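Proteolytically activated form of PPO4 Tyrosinase (Agaricus bisporus var. bisporus H97, PDB 4OUA) catalyses the o-hydroxylation of monophenols and the oxidation of the resulting o-diphenols to o-quinones at a two-copper site, the initial step of melanin synthesis. Local coordinates at residues A[149-152]-A[158-161]; A[3-8]-A[334-339]; A[181-186]-A[266-271]; A[351-356]-A[370-375]; A[36-41]-A[47-52]. One frame throughout, in Å; residues are numbered along the deposited sequence.

How the contacts relate
Contacts 2, 3 and 5 are buried, whereas contacts 1 and 4 are partly exposed and lie away from the copper site. Contacts 1 and 5 share helix 25-39: the 149-152/158-161 hairpin packs against it, and segment 36-41 includes the C-terminal part of that helix. Their nearest atoms are about 7 Å apart, but they do not touch. The chemistry differs with place. Contact 1 is a ladder of backbone bonds with an aliphatic face. Contact 5 combines a backbone bond with packing on a phenylalanine. Contact 3 is ring against ring across two loops. Contacts 2 and 4 each depend on one side-chain N-H, from tryptophan to a carbonyl and from histidine to a carboxylate.

Contact 1 of 5, residues A[149-152]-A[158-161]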
# COMPACT_ATOMS: atom_id res chain seq x y z
N VAL A 149 6.81 19.36 -8.27
CA VAL A 149 6.02 18.70 -9.31
C VAL A 149 4.97 19.63 -9.91
O VAL A 149 4.42 20.49 -9.22
CB VAL A 149 5.31 17.44 -8.76
CG1 VAL A 149 6.33 16.36 -8.40
CG2 VAL A 149 4.45 17.80 -7.56
N LYS A 150 4.70 19.44 -11.20
CA LYS A 150 3.73 20.26 -11.91
C LYS A 150 2.30 19.76 -11.71
O LYS A 150 1.99 18.61 -11.99
CB LYS A 150 4.05 20.30 -13.40
CG LYS A 150 5.38 20.93 -13.76
CD LYS A 150 5.60 20.89 -15.27
CE LYS A 150 6.93 21.50 -15.66
NZ LYS A 150 7.16 21.41 -17.13
N ILE A 151 1.44 20.65 -11.22
CA ILE A 151 0.02 20.34 -11.11
C ILE A 151 -0.81 21.49 -11.68
O ILE A 151 -0.26 22.52 -12.08
CB ILE A 151 -0.40 20.07 -9.65
CG1 ILE A 151 -0.19 21.32 -8.80
CG2 ILE A 151 0.36 18.89 -9.08
CD1 ILE A 151 -0.63 21.15 -7.36
N THR A 152 -2.12 21.30 -11.72
CA THR A 152 -3.02 22.35 -12.17
C THR A 152 -3.56 23.13 -10.97
O THR A 152 -4.07 22.53 -10.02
CB THR A 152 -4.19 21.79 -12.99
OG1 THR A 152 -3.69 21.23 -14.21
CG2 THR A 152 -5.19 22.88 -13.32
N LYS A 158 -1.09 26.18 -14.63
CA LYS A 158 -0.16 25.15 -14.19
C LYS A 158 0.87 25.72 -13.23
O LYS A 158 1.57 26.68 -13.55
CB LYS A 158 0.53 24.51 -15.39
CG LYS A 158 -0.42 23.93 -16.42
CD LYS A 158 -1.38 22.93 -15.79
CE LYS A 158 -2.36 22.37 -16.81
NZ LYS A 158 -3.20 23.44 -17.41
N ILE A 159 0.96 25.12 -12.04
CA ILE A 159 1.93 25.56 -11.04
C ILE A 159 2.82 24.40 -10.60
O ILE A 159 2.58 23.25 -10.96
CB ILE A 159 1.24 26.14 -9.81
CG1 ILE A 159 0.69 25.02 -8.92
CG2 ILE A 159 0.13 27.10 -10.23
CD1 ILE A 159 0.15 25.50 -7.59
N THR A 160 3.85 24.72 -9.82
CA THR A 160 4.74 23.70 -9.28
C THR A 160 4.82 23.81 -7.77
O THR A 160 5.29 24.82 -7.23
CB THR A 160 6.15 23.78 -9.89
OG1 THR A 160 6.77 25.02 -9.50
CG2 THR A 160 6.09 23.70 -11.40
N VAL A 161 4.36 22.78 -7.07
CA VAL A 161 4.39 22.75 -5.62
C VAL A 161 5.32 21.64 -5.15
O VAL A 161 5.67 20.75 -5.93
CB VAL A 161 2.99 22.54 -5.02
CG1 VAL A 161 2.04 23.61 -5.53
CG2 VAL A 161 2.47 21.16 -5.37
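V149 begins the pairing opposite V161, where two backbone bonds close a hydrogen-bonded antiparallel pair: V149 N reaches V161 O at 3.0 Å, and V161 N returns to V149 O at 3.1 Å. The return bond is the more bent, 142° at the hydrogen. K150 stands next, in a non-hydrogen-bonded pair with T160. The two side chains rise together on the same face, K150 CG lying 3.7 Å from T160 CG2, before the extended lysine chain leads its amine away. Backbone bonding resumes at I151, whose N and O both pair with I159: I151 N to I159 O and I159 N to I151 O are each 2.9 Å. On the other face I151 CG1 meets I159 CG1 at 3.8 Å. Chi1 of 63° sets I151 CG1 between its backbone N and carbonyl carbon, and the chain then runs on extended, so that CD1 reaches V161 CG2 at 3.7 Å, crossing that side chain nearly at a right angle. T152 ends the segment in a second non-hydrogen-bonded pair, its OG1 lying alongside the methylenes CD and CE of K158. The lysine bends at chi2 and again at chi4, and its NZ bonds to G156 O in the connecting turn. I151, I159 and V161 rest on helix 25-39, where T29 OG1 also bonds to T152 N, while K150 and T160 face outward. The strand segments run at 137° to each other, the marked twist of a two-stranded antiparallel beta hairpin packed on a helix.

Contact 2 of 5, residues A[3-8]-A[334-339]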
# COMPACT_ATOMS: atom_id res chain seq x y z
N LEU A 3 -14.53 4.95 12.62
CA LEU A 3 -14.38 5.20 11.19
C LEU A 3 -14.27 3.88 10.44
O LEU A 3 -13.17 3.38 10.19
CB LEU A 3 -13.14 6.07 10.93
CG LEU A 3 -13.04 6.83 9.60
CD1 LEU A 3 -12.97 5.87 8.41
CD2 LEU A 3 -14.21 7.80 9.44
N ALA A 4 -15.42 3.31 10.09
CA ALA A 4 -15.45 2.03 9.39
C ALA A 4 -14.78 2.11 8.03
O ALA A 4 -14.87 3.12 7.34
CB ALA A 4 -16.89 1.54 9.25
N THR A 5 -14.11 1.03 7.64
CA THR A 5 -13.44 0.97 6.34
C THR A 5 -14.39 0.46 5.27
O THR A 5 -14.51 -0.74 5.04
CB THR A 5 -12.19 0.06 6.38
OG1 THR A 5 -11.25 0.58 7.33
CG2 THR A 5 -11.54 -0.01 5.01
N VAL A 6 -15.07 1.39 4.60
CA VAL A 6 -16.07 1.05 3.60
C VAL A 6 -15.54 1.20 2.18
O VAL A 6 -16.19 0.79 1.22
CB VAL A 6 -17.33 1.91 3.75
CG1 VAL A 6 -18.06 1.56 5.04
CG2 VAL A 6 -16.97 3.39 3.72
N GLY A 7 -14.36 1.80 2.06
CA GLY A 7 -13.74 2.01 0.76
C GLY A 7 -14.20 3.29 0.11
O GLY A 7 -15.06 3.99 0.64
N PRO A 8 -13.63 3.61 -1.07
CA PRO A 8 -13.95 4.85 -1.79
C PRO A 8 -15.37 4.86 -2.34
O PRO A 8 -16.12 3.91 -2.12
CB PRO A 8 -12.93 4.85 -2.93
CG PRO A 8 -12.62 3.41 -3.16
CD PRO A 8 -12.67 2.77 -1.80
N LYS A 334 -19.41 -4.40 12.84
CA LYS A 334 -18.95 -5.59 12.13
C LYS A 334 -17.53 -5.43 11.60
O LYS A 334 -17.28 -4.62 10.71
CB LYS A 334 -19.91 -5.91 10.97
CG LYS A 334 -21.36 -6.06 11.40
CD LYS A 334 -22.30 -5.97 10.21
CE LYS A 334 -23.75 -5.86 10.67
NZ LYS A 334 -24.68 -5.65 9.52
N PRO A 335 -16.59 -6.20 12.16
CA PRO A 335 -15.20 -6.23 11.69
C PRO A 335 -15.09 -6.89 10.32
O PRO A 335 -15.95 -7.70 9.96
CB PRO A 335 -14.47 -7.05 12.76
CG PRO A 335 -15.39 -7.07 13.94
CD PRO A 335 -16.77 -7.02 13.37
N TRP A 336 -14.05 -6.56 9.57
CA TRP A 336 -13.80 -7.20 8.28
C TRP A 336 -13.26 -8.61 8.47
O TRP A 336 -12.65 -8.93 9.49
CB TRP A 336 -12.82 -6.38 7.44
CG TRP A 336 -13.48 -5.34 6.59
CD1 TRP A 336 -13.50 -3.99 6.81
CD2 TRP A 336 -14.21 -5.56 5.38
NE1 TRP A 336 -14.20 -3.36 5.81
CE2 TRP A 336 -14.65 -4.30 4.92
CE3 TRP A 336 -14.54 -6.70 4.64
CZ2 TRP A 336 -15.39 -4.16 3.75
CZ3 TRP A 336 -15.28 -6.56 3.48
CH2 TRP A 336 -15.70 -5.29 3.05
N THR A 337 -13.51 -9.46 7.48
CA THR A 337 -12.96 -10.81 7.47
C THR A 337 -12.40 -11.13 6.09
O THR A 337 -12.66 -10.41 5.12
CB THR A 337 -14.02 -11.86 7.86
OG1 THR A 337 -15.17 -11.73 7.01
CG2 THR A 337 -14.45 -11.66 9.31
N SER A 338 -11.63 -12.21 6.00
CA SER A 338 -10.94 -12.57 4.77
C SER A 338 -11.88 -13.14 3.71
O SER A 338 -11.64 -13.00 2.51
CB SER A 338 -9.82 -13.57 5.07
OG SER A 338 -8.85 -13.00 5.93
N VAL A 339 -12.96 -13.79 4.17
CA VAL A 339 -13.88 -14.48 3.27
C VAL A 339 -14.41 -13.59 2.14
O VAL A 339 -14.29 -13.94 0.97
CB VAL A 339 -15.08 -15.06 4.04
CG1 VAL A 339 -16.04 -15.76 3.09
CG2 VAL A 339 -14.61 -16.01 5.12
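T5 and W336 meet where two irregular loop segments pass at a distance, their CA atoms 8.4 Å apart. Neither segment is helix or strand, and no backbone-to-backbone bond joins them. The gap is bridged by the tryptophan side chain, whose CB points toward 3-8. Chi2 of 105° turns the indole broadly across the CA-CB-CG plane, with its five-membered edge presented to T5. From that edge W336 NE1 donates to T5 O at 2.7 Å, and the N-H points nearly straight at the oxygen (160°). The donor lies in the carbonyl plane, with a C=O...N angle of 150°, and the carbonyl oxygen meets the indole at its N-H edge, close to the ring plane. T5 CB, 4.0 Å from W336 NE1, supplies the nearest side-chain approach, and both residues are buried. The bond thus satisfies the polar hydrogen of a buried indole with a backbone acceptor. Just beyond T5, Q99 OE1 receives both V6 N and G7 N. T5 packs on I96 of helix 86-109, the helix that also carries Q99, and on F328, while the backbone of W336 is bonded to L325 and F328. Segment 3-8 leads on to strand 13-14 and segment 334-339 to strand 349-350, so the bond ties together the approaches to the two strands of the small parallel sheet.

Contact 3 of 5, residues A[181-186]-A[266-271]; sequences PNFDTW and MTHALF
F183 lays its ring against F271. F183 CB sits over the face of the F271 ring in a CH-pi contact, 3.9 Å from the centroid, with F271 CZ its nearest atom. Chi1 of -60° keeps F183 CG beside its backbone N and brings it over the middle of the F271 ring, 3.8 Å from F271 CE2. F183 CD2 comes closer to the same carbon, at 3.6 Å. F183 CD1 lies over F271 CG and CD2, and F183 CE1 meets F271 CD2. The rings form an offset stack, centroids 4.1 Å apart and planes 9° from parallel. Farther out, F183 CE2 meets H268 CD2 at 4.0 Å and F183 CZ meets H268 CB at 4.1 Å, the imidazole being steeply inclined at 71°. H268 ND1 takes the backbone N-H of L270 at 3.2 Å, within the imidazole plane, helping to hold that ring's rotation. H265 adds an edge-to-face neighbour to F183, and F177 and Y180 do so to F271. Nearby, A269 O holds ND1 of the copper ligand H56. With no hydrogen bond between the two segments, cohesion probably rests mainly on aromatic packing and dispersion; the ND1 acceptor role is consistent with no proton on that nitrogen.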
# COMPACT_ATOMS: atom_id res chain seq x y z
N PRO A 181 17.25 4.77 18.07
CA PRO A 181 18.41 5.67 17.92
C PRO A 181 18.33 6.61 16.72
O PRO A 181 18.64 7.79 16.88
CB PRO A 181 19.59 4.70 17.76
CG PRO A 181 18.97 3.36 17.49
CD PRO A 181 17.66 3.37 18.17
N ASN A 182 17.94 6.12 15.55
CA ASN A 182 17.98 6.93 14.34
C ASN A 182 16.66 7.60 13.97
O ASN A 182 16.66 8.64 13.30
CB ASN A 182 18.46 6.09 13.16
CG ASN A 182 19.93 5.74 13.26
OD1 ASN A 182 20.70 6.43 13.93
ND2 ASN A 182 20.32 4.68 12.57
N PHE A 183 15.55 7.02 14.39
CA PHE A 183 14.24 7.50 13.96
C PHE A 183 13.66 8.58 14.88
O PHE A 183 12.66 9.21 14.54
CB PHE A 183 13.26 6.33 13.85
CG PHE A 183 13.68 5.27 12.87
CD1 PHE A 183 13.44 5.42 11.52
CD2 PHE A 183 14.33 4.13 13.31
CE1 PHE A 183 13.83 4.44 10.61
CE2 PHE A 183 14.73 3.15 12.42
CZ PHE A 183 14.48 3.30 11.07
N ASP A 184 14.30 8.80 16.03
CA ASP A 184 13.82 9.80 16.97
C ASP A 184 14.28 11.21 16.60
O ASP A 184 13.62 12.19 16.91
CB ASP A 184 14.27 9.47 18.40
CG ASP A 184 15.77 9.23 18.50
OD1 ASP A 184 16.51 9.64 17.59
OD2 ASP A 184 16.20 8.65 19.52
N THR A 185 15.42 11.29 15.92
CA THR A 185 15.97 12.59 15.51
C THR A 185 15.69 12.89 14.04
O THR A 185 15.83 14.03 13.59
CB THR A 185 17.49 12.67 15.75
OG1 THR A 185 18.16 11.70 14.94
CG2 THR A 185 17.81 12.42 17.22
N TRP A 186 15.29 11.86 13.28
CA TRP A 186 14.96 12.04 11.87
C TRP A 186 13.67 12.84 11.71
O TRP A 186 12.58 12.35 11.99
CB TRP A 186 14.83 10.69 11.17
CG TRP A 186 16.05 10.31 10.38
CD1 TRP A 186 16.97 11.16 9.83
CD2 TRP A 186 16.50 8.98 10.07
NE1 TRP A 186 17.95 10.45 9.19
CE2 TRP A 186 17.69 9.11 9.32
CE3 TRP A 186 16.01 7.70 10.35
CZ2 TRP A 186 18.39 8.00 8.85
CZ3 TRP A 186 16.71 6.61 9.88
CH2 TRP A 186 17.89 6.76 9.14
N MET A 266 11.58 2.61 5.30
CA MET A 266 10.96 1.54 4.51
C MET A 266 11.46 0.14 4.89
O MET A 266 10.78 -0.85 4.61
CB MET A 266 11.20 1.78 3.02
CG MET A 266 10.16 2.67 2.35
SD MET A 266 8.53 1.90 2.27
CE MET A 266 8.81 0.57 1.10
N THR A 267 12.63 0.06 5.51
CA THR A 267 13.20 -1.24 5.86
C THR A 267 12.97 -1.57 7.33
O THR A 267 13.65 -2.42 7.90
CB THR A 267 14.71 -1.29 5.57
OG1 THR A 267 15.19 -2.62 5.81
CG2 THR A 267 15.46 -0.31 6.45
N HIS A 268 11.99 -0.90 7.94
CA HIS A 268 11.63 -1.15 9.33
C HIS A 268 10.11 -1.16 9.47
O HIS A 268 9.46 -0.14 9.25
CB HIS A 268 12.25 -0.09 10.25
CG HIS A 268 12.33 -0.50 11.68
ND1 HIS A 268 11.21 -0.81 12.43
CD2 HIS A 268 13.38 -0.64 12.52
CE1 HIS A 268 11.58 -1.13 13.66
NE2 HIS A 268 12.89 -1.04 13.74
N ALA A 269 9.56 -2.31 9.84
CA ALA A 269 8.11 -2.50 9.87
C ALA A 269 7.40 -1.50 10.79
O ALA A 269 6.20 -1.26 10.64
CB ALA A 269 7.78 -3.92 10.30
N LEU A 270 8.14 -0.92 11.73
CA LEU A 270 7.55 0.01 12.69
C LEU A 270 7.48 1.43 12.14
O LEU A 270 6.83 2.29 12.73
CB LEU A 270 8.35 -0.00 14.00
CG LEU A 270 8.41 -1.33 14.76
CD1 LEU A 270 9.27 -1.19 16.00
CD2 LEU A 270 7.01 -1.82 15.12
N PHE A 271 8.14 1.67 11.01
CA PHE A 271 8.20 3.01 10.43
C PHE A 271 7.91 3.02 8.93
O PHE A 271 7.79 4.09 8.33
CB PHE A 271 9.57 3.64 10.70
CG PHE A 271 9.92 3.74 12.16
CD1 PHE A 271 9.46 4.79 12.93
CD2 PHE A 271 10.73 2.78 12.75
CE1 PHE A 271 9.79 4.89 14.27
CE2 PHE A 271 11.06 2.87 14.09
CZ PHE A 271 10.60 3.93 14.85

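Contact 4 of 5, residues A[351-356]-A[370-375]; sequences YPDFDK and NDHIDR
The H372 imidazole meets D353 at its edge, where NE2 faces carboxylate oxygen OD2. H372 NE2 donates to D353 OD2 at 2.7 Å, but the bond is bent, with 144° at the hydrogen. The oxygen is tilted somewhat out of the imidazole plane and uses its anti lone pair, the one directed away from OD1. Carboxylate and ring planes stand 52° apart, far from coplanar. One face of the F354 ring lies beneath D353 CB, displaced toward the rim. This is a His-carboxylate hydrogen bond, linking the 3-10 segment that includes 352-354 to helix 362-377 in the C-terminal part of the fold; H372 follows D353 by nineteen residues. H372 CG is anti to its backbone N (chi1 180°), which carries the ring toward the 3-10 segment. D353 OD2 has a second partner, a salt bridge with R287 of helix 277-295, so one oxygen receives both the imidazole and the guanidinium. The guanidinium, together with the imidazole N-H, would probably favour the ionised carboxylate. Helix 362-377 also packs through I373 on Y220 and L223 of helix 201-224. A bound Tris molecule, probably from the crystallisation liquor, lies about 3 Å from the H372 side chain.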
# COMPACT_ATOMS: atom_id res chain seq x y z
N TYR A 351 -8.31 -3.46 -11.11
CA TYR A 351 -7.08 -3.19 -11.84
C TYR A 351 -7.29 -3.30 -13.35
O TYR A 351 -8.08 -4.12 -13.81
CB TYR A 351 -5.96 -4.13 -11.38
CG TYR A 351 -5.67 -4.01 -9.90
CD1 TYR A 351 -4.79 -3.06 -9.42
CD2 TYR A 351 -6.30 -4.84 -8.98
CE1 TYR A 351 -4.53 -2.94 -8.07
CE2 TYR A 351 -6.05 -4.73 -7.63
CZ TYR A 351 -5.16 -3.77 -7.18
OH TYR A 351 -4.91 -3.66 -5.83
N PRO A 352 -6.58 -2.47 -14.12
CA PRO A 352 -6.72 -2.38 -15.57
C PRO A 352 -6.29 -3.66 -16.29
O PRO A 352 -6.53 -3.79 -17.49
CB PRO A 352 -5.80 -1.21 -15.94
CG PRO A 352 -4.82 -1.12 -14.82
CD PRO A 352 -5.58 -1.52 -13.60
N ASP A 353 -5.66 -4.58 -15.57
CA ASP A 353 -5.23 -5.85 -16.14
C ASP A 353 -6.42 -6.70 -16.57
O ASP A 353 -6.27 -7.61 -17.38
CB ASP A 353 -4.38 -6.63 -15.13
CG ASP A 353 -3.24 -5.80 -14.57
OD1 ASP A 353 -3.47 -5.09 -13.57
OD2 ASP A 353 -2.12 -5.87 -15.12
N PHE A 354 -7.60 -6.39 -16.04
CA PHE A 354 -8.79 -7.19 -16.28
C PHE A 354 -9.79 -6.54 -17.23
O PHE A 354 -10.87 -7.08 -17.46
CB PHE A 354 -9.49 -7.50 -14.95
CG PHE A 354 -8.61 -8.21 -13.96
CD1 PHE A 354 -8.43 -9.58 -14.04
CD2 PHE A 354 -7.99 -7.51 -12.94
CE1 PHE A 354 -7.63 -10.24 -13.12
CE2 PHE A 354 -7.19 -8.17 -12.02
CZ PHE A 354 -7.01 -9.53 -12.11
N ASP A 355 -9.43 -5.37 -17.77
CA ASP A 355 -10.37 -4.57 -18.54
C ASP A 355 -10.92 -5.29 -19.77
O ASP A 355 -12.11 -5.18 -20.08
CB ASP A 355 -9.72 -3.25 -18.97
CG ASP A 355 -9.63 -2.24 -17.83
OD1 ASP A 355 -10.38 -2.40 -16.84
OD2 ASP A 355 -8.83 -1.29 -17.94
N LYS A 356 -10.06 -6.02 -20.48
CA LYS A 356 -10.46 -6.68 -21.71
C LYS A 356 -11.20 -8.00 -21.47
O LYS A 356 -11.60 -8.67 -22.42
CB LYS A 356 -9.25 -6.93 -22.61
CG LYS A 356 -9.00 -5.84 -23.64
CD LYS A 356 -8.62 -4.52 -22.99
CE LYS A 356 -8.38 -3.44 -24.04
NZ LYS A 356 -7.85 -2.18 -23.45
N ASN A 370 -2.99 -15.30 -17.48
CA ASN A 370 -1.78 -16.12 -17.57
C ASN A 370 -0.87 -15.65 -18.70
O ASN A 370 0.34 -15.53 -18.52
CB ASN A 370 -2.15 -17.59 -17.76
CG ASN A 370 -0.97 -18.51 -17.54
OD1 ASN A 370 -0.77 -19.03 -16.44
ND2 ASN A 370 -0.18 -18.73 -18.58
N ASP A 371 -1.46 -15.38 -19.86
CA ASP A 371 -0.70 -14.83 -20.98
C ASP A 371 -0.16 -13.45 -20.61
O ASP A 371 0.94 -13.08 -21.03
CB ASP A 371 -1.57 -14.73 -22.23
CG ASP A 371 -1.87 -16.08 -22.85
OD1 ASP A 371 -1.24 -17.07 -22.43
OD2 ASP A 371 -2.73 -16.14 -23.75
N HIS A 372 -0.94 -12.71 -19.83
CA HIS A 372 -0.55 -11.38 -19.38
C HIS A 372 0.71 -11.45 -18.52
O HIS A 372 1.67 -10.70 -18.75
CB HIS A 372 -1.70 -10.74 -18.60
CG HIS A 372 -1.38 -9.36 -18.10
ND1 HIS A 372 -0.84 -8.38 -18.89
CD2 HIS A 372 -1.54 -8.81 -16.87
CE1 HIS A 372 -0.68 -7.28 -18.18
NE2 HIS A 372 -1.09 -7.51 -16.95
N ILE A 373 0.71 -12.34 -17.54
CA ILE A 373 1.85 -12.51 -16.66
C ILE A 373 3.08 -13.00 -17.42
O ILE A 373 4.17 -12.45 -17.26
CB ILE A 373 1.54 -13.50 -15.52
CG1 ILE A 373 0.37 -12.99 -14.69
CG2 ILE A 373 2.77 -13.71 -14.65
CD1 ILE A 373 -0.04 -13.91 -13.56
N ASP A 374 2.90 -14.03 -18.25
CA ASP A 374 3.97 -14.58 -19.07
C ASP A 374 4.64 -13.51 -19.94
O ASP A 374 5.87 -13.44 -20.02
CB ASP A 374 3.44 -15.69 -19.97
CG ASP A 374 3.11 -16.95 -19.20
OD1 ASP A 374 3.86 -17.28 -18.26
OD2 ASP A 374 2.11 -17.61 -19.55
N ARG A 375 3.82 -12.69 -20.58
CA ARG A 375 4.31 -11.69 -21.52
C ARG A 375 4.96 -10.50 -20.82
O ARG A 375 5.78 -9.80 -21.40
CB ARG A 375 3.15 -11.22 -22.41
CG ARG A 375 3.44 -9.97 -23.22
CD ARG A 375 2.31 -9.69 -24.20
NE ARG A 375 1.00 -9.81 -23.56
CZ ARG A 375 0.14 -10.79 -23.81
NH1 ARG A 375 0.43 -11.73 -24.69
NH2 ARG A 375 -1.03 -10.81 -23.18

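Contact 5 of 5, residues A[36-41]-A[47-52]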
# COMPACT_ATOMS: atom_id res chain seq x y z
N GLN A 36 -0.91 16.01 0.47
CA GLN A 36 -0.38 17.10 1.27
C GLN A 36 -1.38 17.48 2.36
O GLN A 36 -1.01 17.85 3.47
CB GLN A 36 -0.04 18.31 0.40
CG GLN A 36 0.59 19.47 1.14
CD GLN A 36 2.02 19.20 1.56
OE1 GLN A 36 2.87 18.90 0.72
NE2 GLN A 36 2.29 19.29 2.86
N ALA A 37 -2.66 17.38 2.02
CA ALA A 37 -3.73 17.75 2.94
C ALA A 37 -3.77 16.85 4.17
O ALA A 37 -3.93 17.33 5.29
CB ALA A 37 -5.07 17.73 2.22
N ILE A 38 -3.63 15.55 3.95
CA ILE A 38 -3.70 14.59 5.05
C ILE A 38 -2.37 14.51 5.80
O ILE A 38 -2.33 14.08 6.96
CB ILE A 38 -4.08 13.18 4.54
CG1 ILE A 38 -3.02 12.64 3.59
CG2 ILE A 38 -5.44 13.21 3.87
CD1 ILE A 38 -3.30 11.24 3.08
N GLN A 39 -1.29 14.94 5.16
CA GLN A 39 0.01 15.01 5.81
C GLN A 39 0.07 16.21 6.74
O GLN A 39 0.80 16.21 7.73
CB GLN A 39 1.14 15.07 4.79
CG GLN A 39 1.40 13.77 4.04
CD GLN A 39 2.60 13.86 3.13
OE1 GLN A 39 3.20 14.93 2.97
NE2 GLN A 39 2.97 12.74 2.52
N ASP A 40 -0.70 17.25 6.41
CA ASP A 40 -0.70 18.48 7.19
C ASP A 40 -1.76 18.46 8.29
O ASP A 40 -1.82 19.38 9.11
CB ASP A 40 -0.91 19.69 6.27
CG ASP A 40 0.24 19.89 5.30
OD1 ASP A 40 1.39 19.55 5.65
OD2 ASP A 40 -0.00 20.40 4.19
N LYS A 41 -2.58 17.42 8.31
CA LYS A 41 -3.58 17.27 9.36
C LYS A 41 -2.93 16.98 10.71
O LYS A 41 -1.80 16.50 10.77
CB LYS A 41 -4.56 16.14 9.02
CG LYS A 41 -5.58 16.48 7.93
CD LYS A 41 -6.53 15.32 7.71
CE LYS A 41 -7.55 15.64 6.62
NZ LYS A 41 -8.39 14.46 6.29
N SER A 47 -8.18 10.48 10.69
CA SER A 47 -8.17 10.51 9.23
C SER A 47 -6.95 11.25 8.68
O SER A 47 -6.97 11.75 7.55
CB SER A 47 -9.45 11.15 8.69
OG SER A 47 -9.53 12.51 9.08
N SER A 48 -5.89 11.33 9.48
CA SER A 48 -4.67 11.99 9.05
C SER A 48 -3.65 10.97 8.57
O SER A 48 -3.74 9.79 8.90
CB SER A 48 -4.07 12.83 10.19
OG SER A 48 -3.50 12.01 11.20
N PHE A 49 -2.69 11.43 7.77
CA PHE A 49 -1.64 10.58 7.23
C PHE A 49 -0.89 9.84 8.34
O PHE A 49 -0.48 8.70 8.16
CB PHE A 49 -0.67 11.41 6.40
CG PHE A 49 0.44 10.60 5.78
CD1 PHE A 49 1.65 10.43 6.45
CD2 PHE A 49 0.29 10.02 4.54
CE1 PHE A 49 2.67 9.70 5.89
CE2 PHE A 49 1.31 9.28 3.97
CZ PHE A 49 2.51 9.12 4.64
N PHE A 50 -0.70 10.51 9.47
CA PHE A 50 0.07 9.94 10.57
C PHE A 50 -0.64 8.76 11.22
O PHE A 50 -0.04 7.71 11.43
CB PHE A 50 0.37 11.01 11.63
CG PHE A 50 1.20 10.52 12.77
CD1 PHE A 50 2.58 10.47 12.67
CD2 PHE A 50 0.61 10.09 13.95
CE1 PHE A 50 3.35 10.01 13.72
CE2 PHE A 50 1.37 9.63 15.00
CZ PHE A 50 2.75 9.59 14.89
N GLN A 51 -1.92 8.94 11.55
CA GLN A 51 -2.69 7.88 12.19
C GLN A 51 -2.96 6.73 11.24
O GLN A 51 -3.03 5.57 11.65
CB GLN A 51 -4.01 8.43 12.74
CG GLN A 51 -3.85 9.26 14.01
CD GLN A 51 -3.31 8.44 15.16
OE1 GLN A 51 -3.85 7.39 15.50
NE2 GLN A 51 -2.23 8.92 15.77
N LEU A 52 -3.10 7.05 9.95
CA LEU A 52 -3.33 6.03 8.93
C LEU A 52 -2.10 5.14 8.76
O LEU A 52 -2.20 3.92 8.72
CB LEU A 52 -3.71 6.68 7.60
CG LEU A 52 -5.09 7.32 7.53
CD1 LEU A 52 -5.31 8.01 6.19
CD2 LEU A 52 -6.18 6.29 7.79
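I38 and F49 supply the one strong hydrogen bond between the segments: F49 N donates to I38 O at 2.8 Å, nearly straight at the hydrogen (167°) but from above the carbonyl plane, 49° out of it. A weak bond of 3.3 Å follows from K41 NZ to S47 O, reached by the fully extended lysine chain. S48 occupies the N-cap of helix 49-54, its OG accepting weakly from Q51 N at 3.5 Å while also bonding to D45 O. The segments thus form a tight helix-to-helix connection with an N-capped second helix, helix 25-39 offering a carbonyl to its first N-H. Apolar contacts centre on the F49 ring. Chi1 of -179° sets F49 CG anti to its backbone N, directing the ring so that Q39 CG lies over one face in a CH-pi contact, 4.1 Å from the centroid, and I38 CD1 at its edge. The extended glutamine runs alongside, its amide steeply inclined to the ring. F49 CB lies 3.9 Å from I38 CG1. K41 CB touches S48 CB at 3.5 Å. Beyond the pair, Q39 NE2 bonds to P164 O, Y168 meets the F49 ring, and I38 packs on L101 and A104 of helix 86-109.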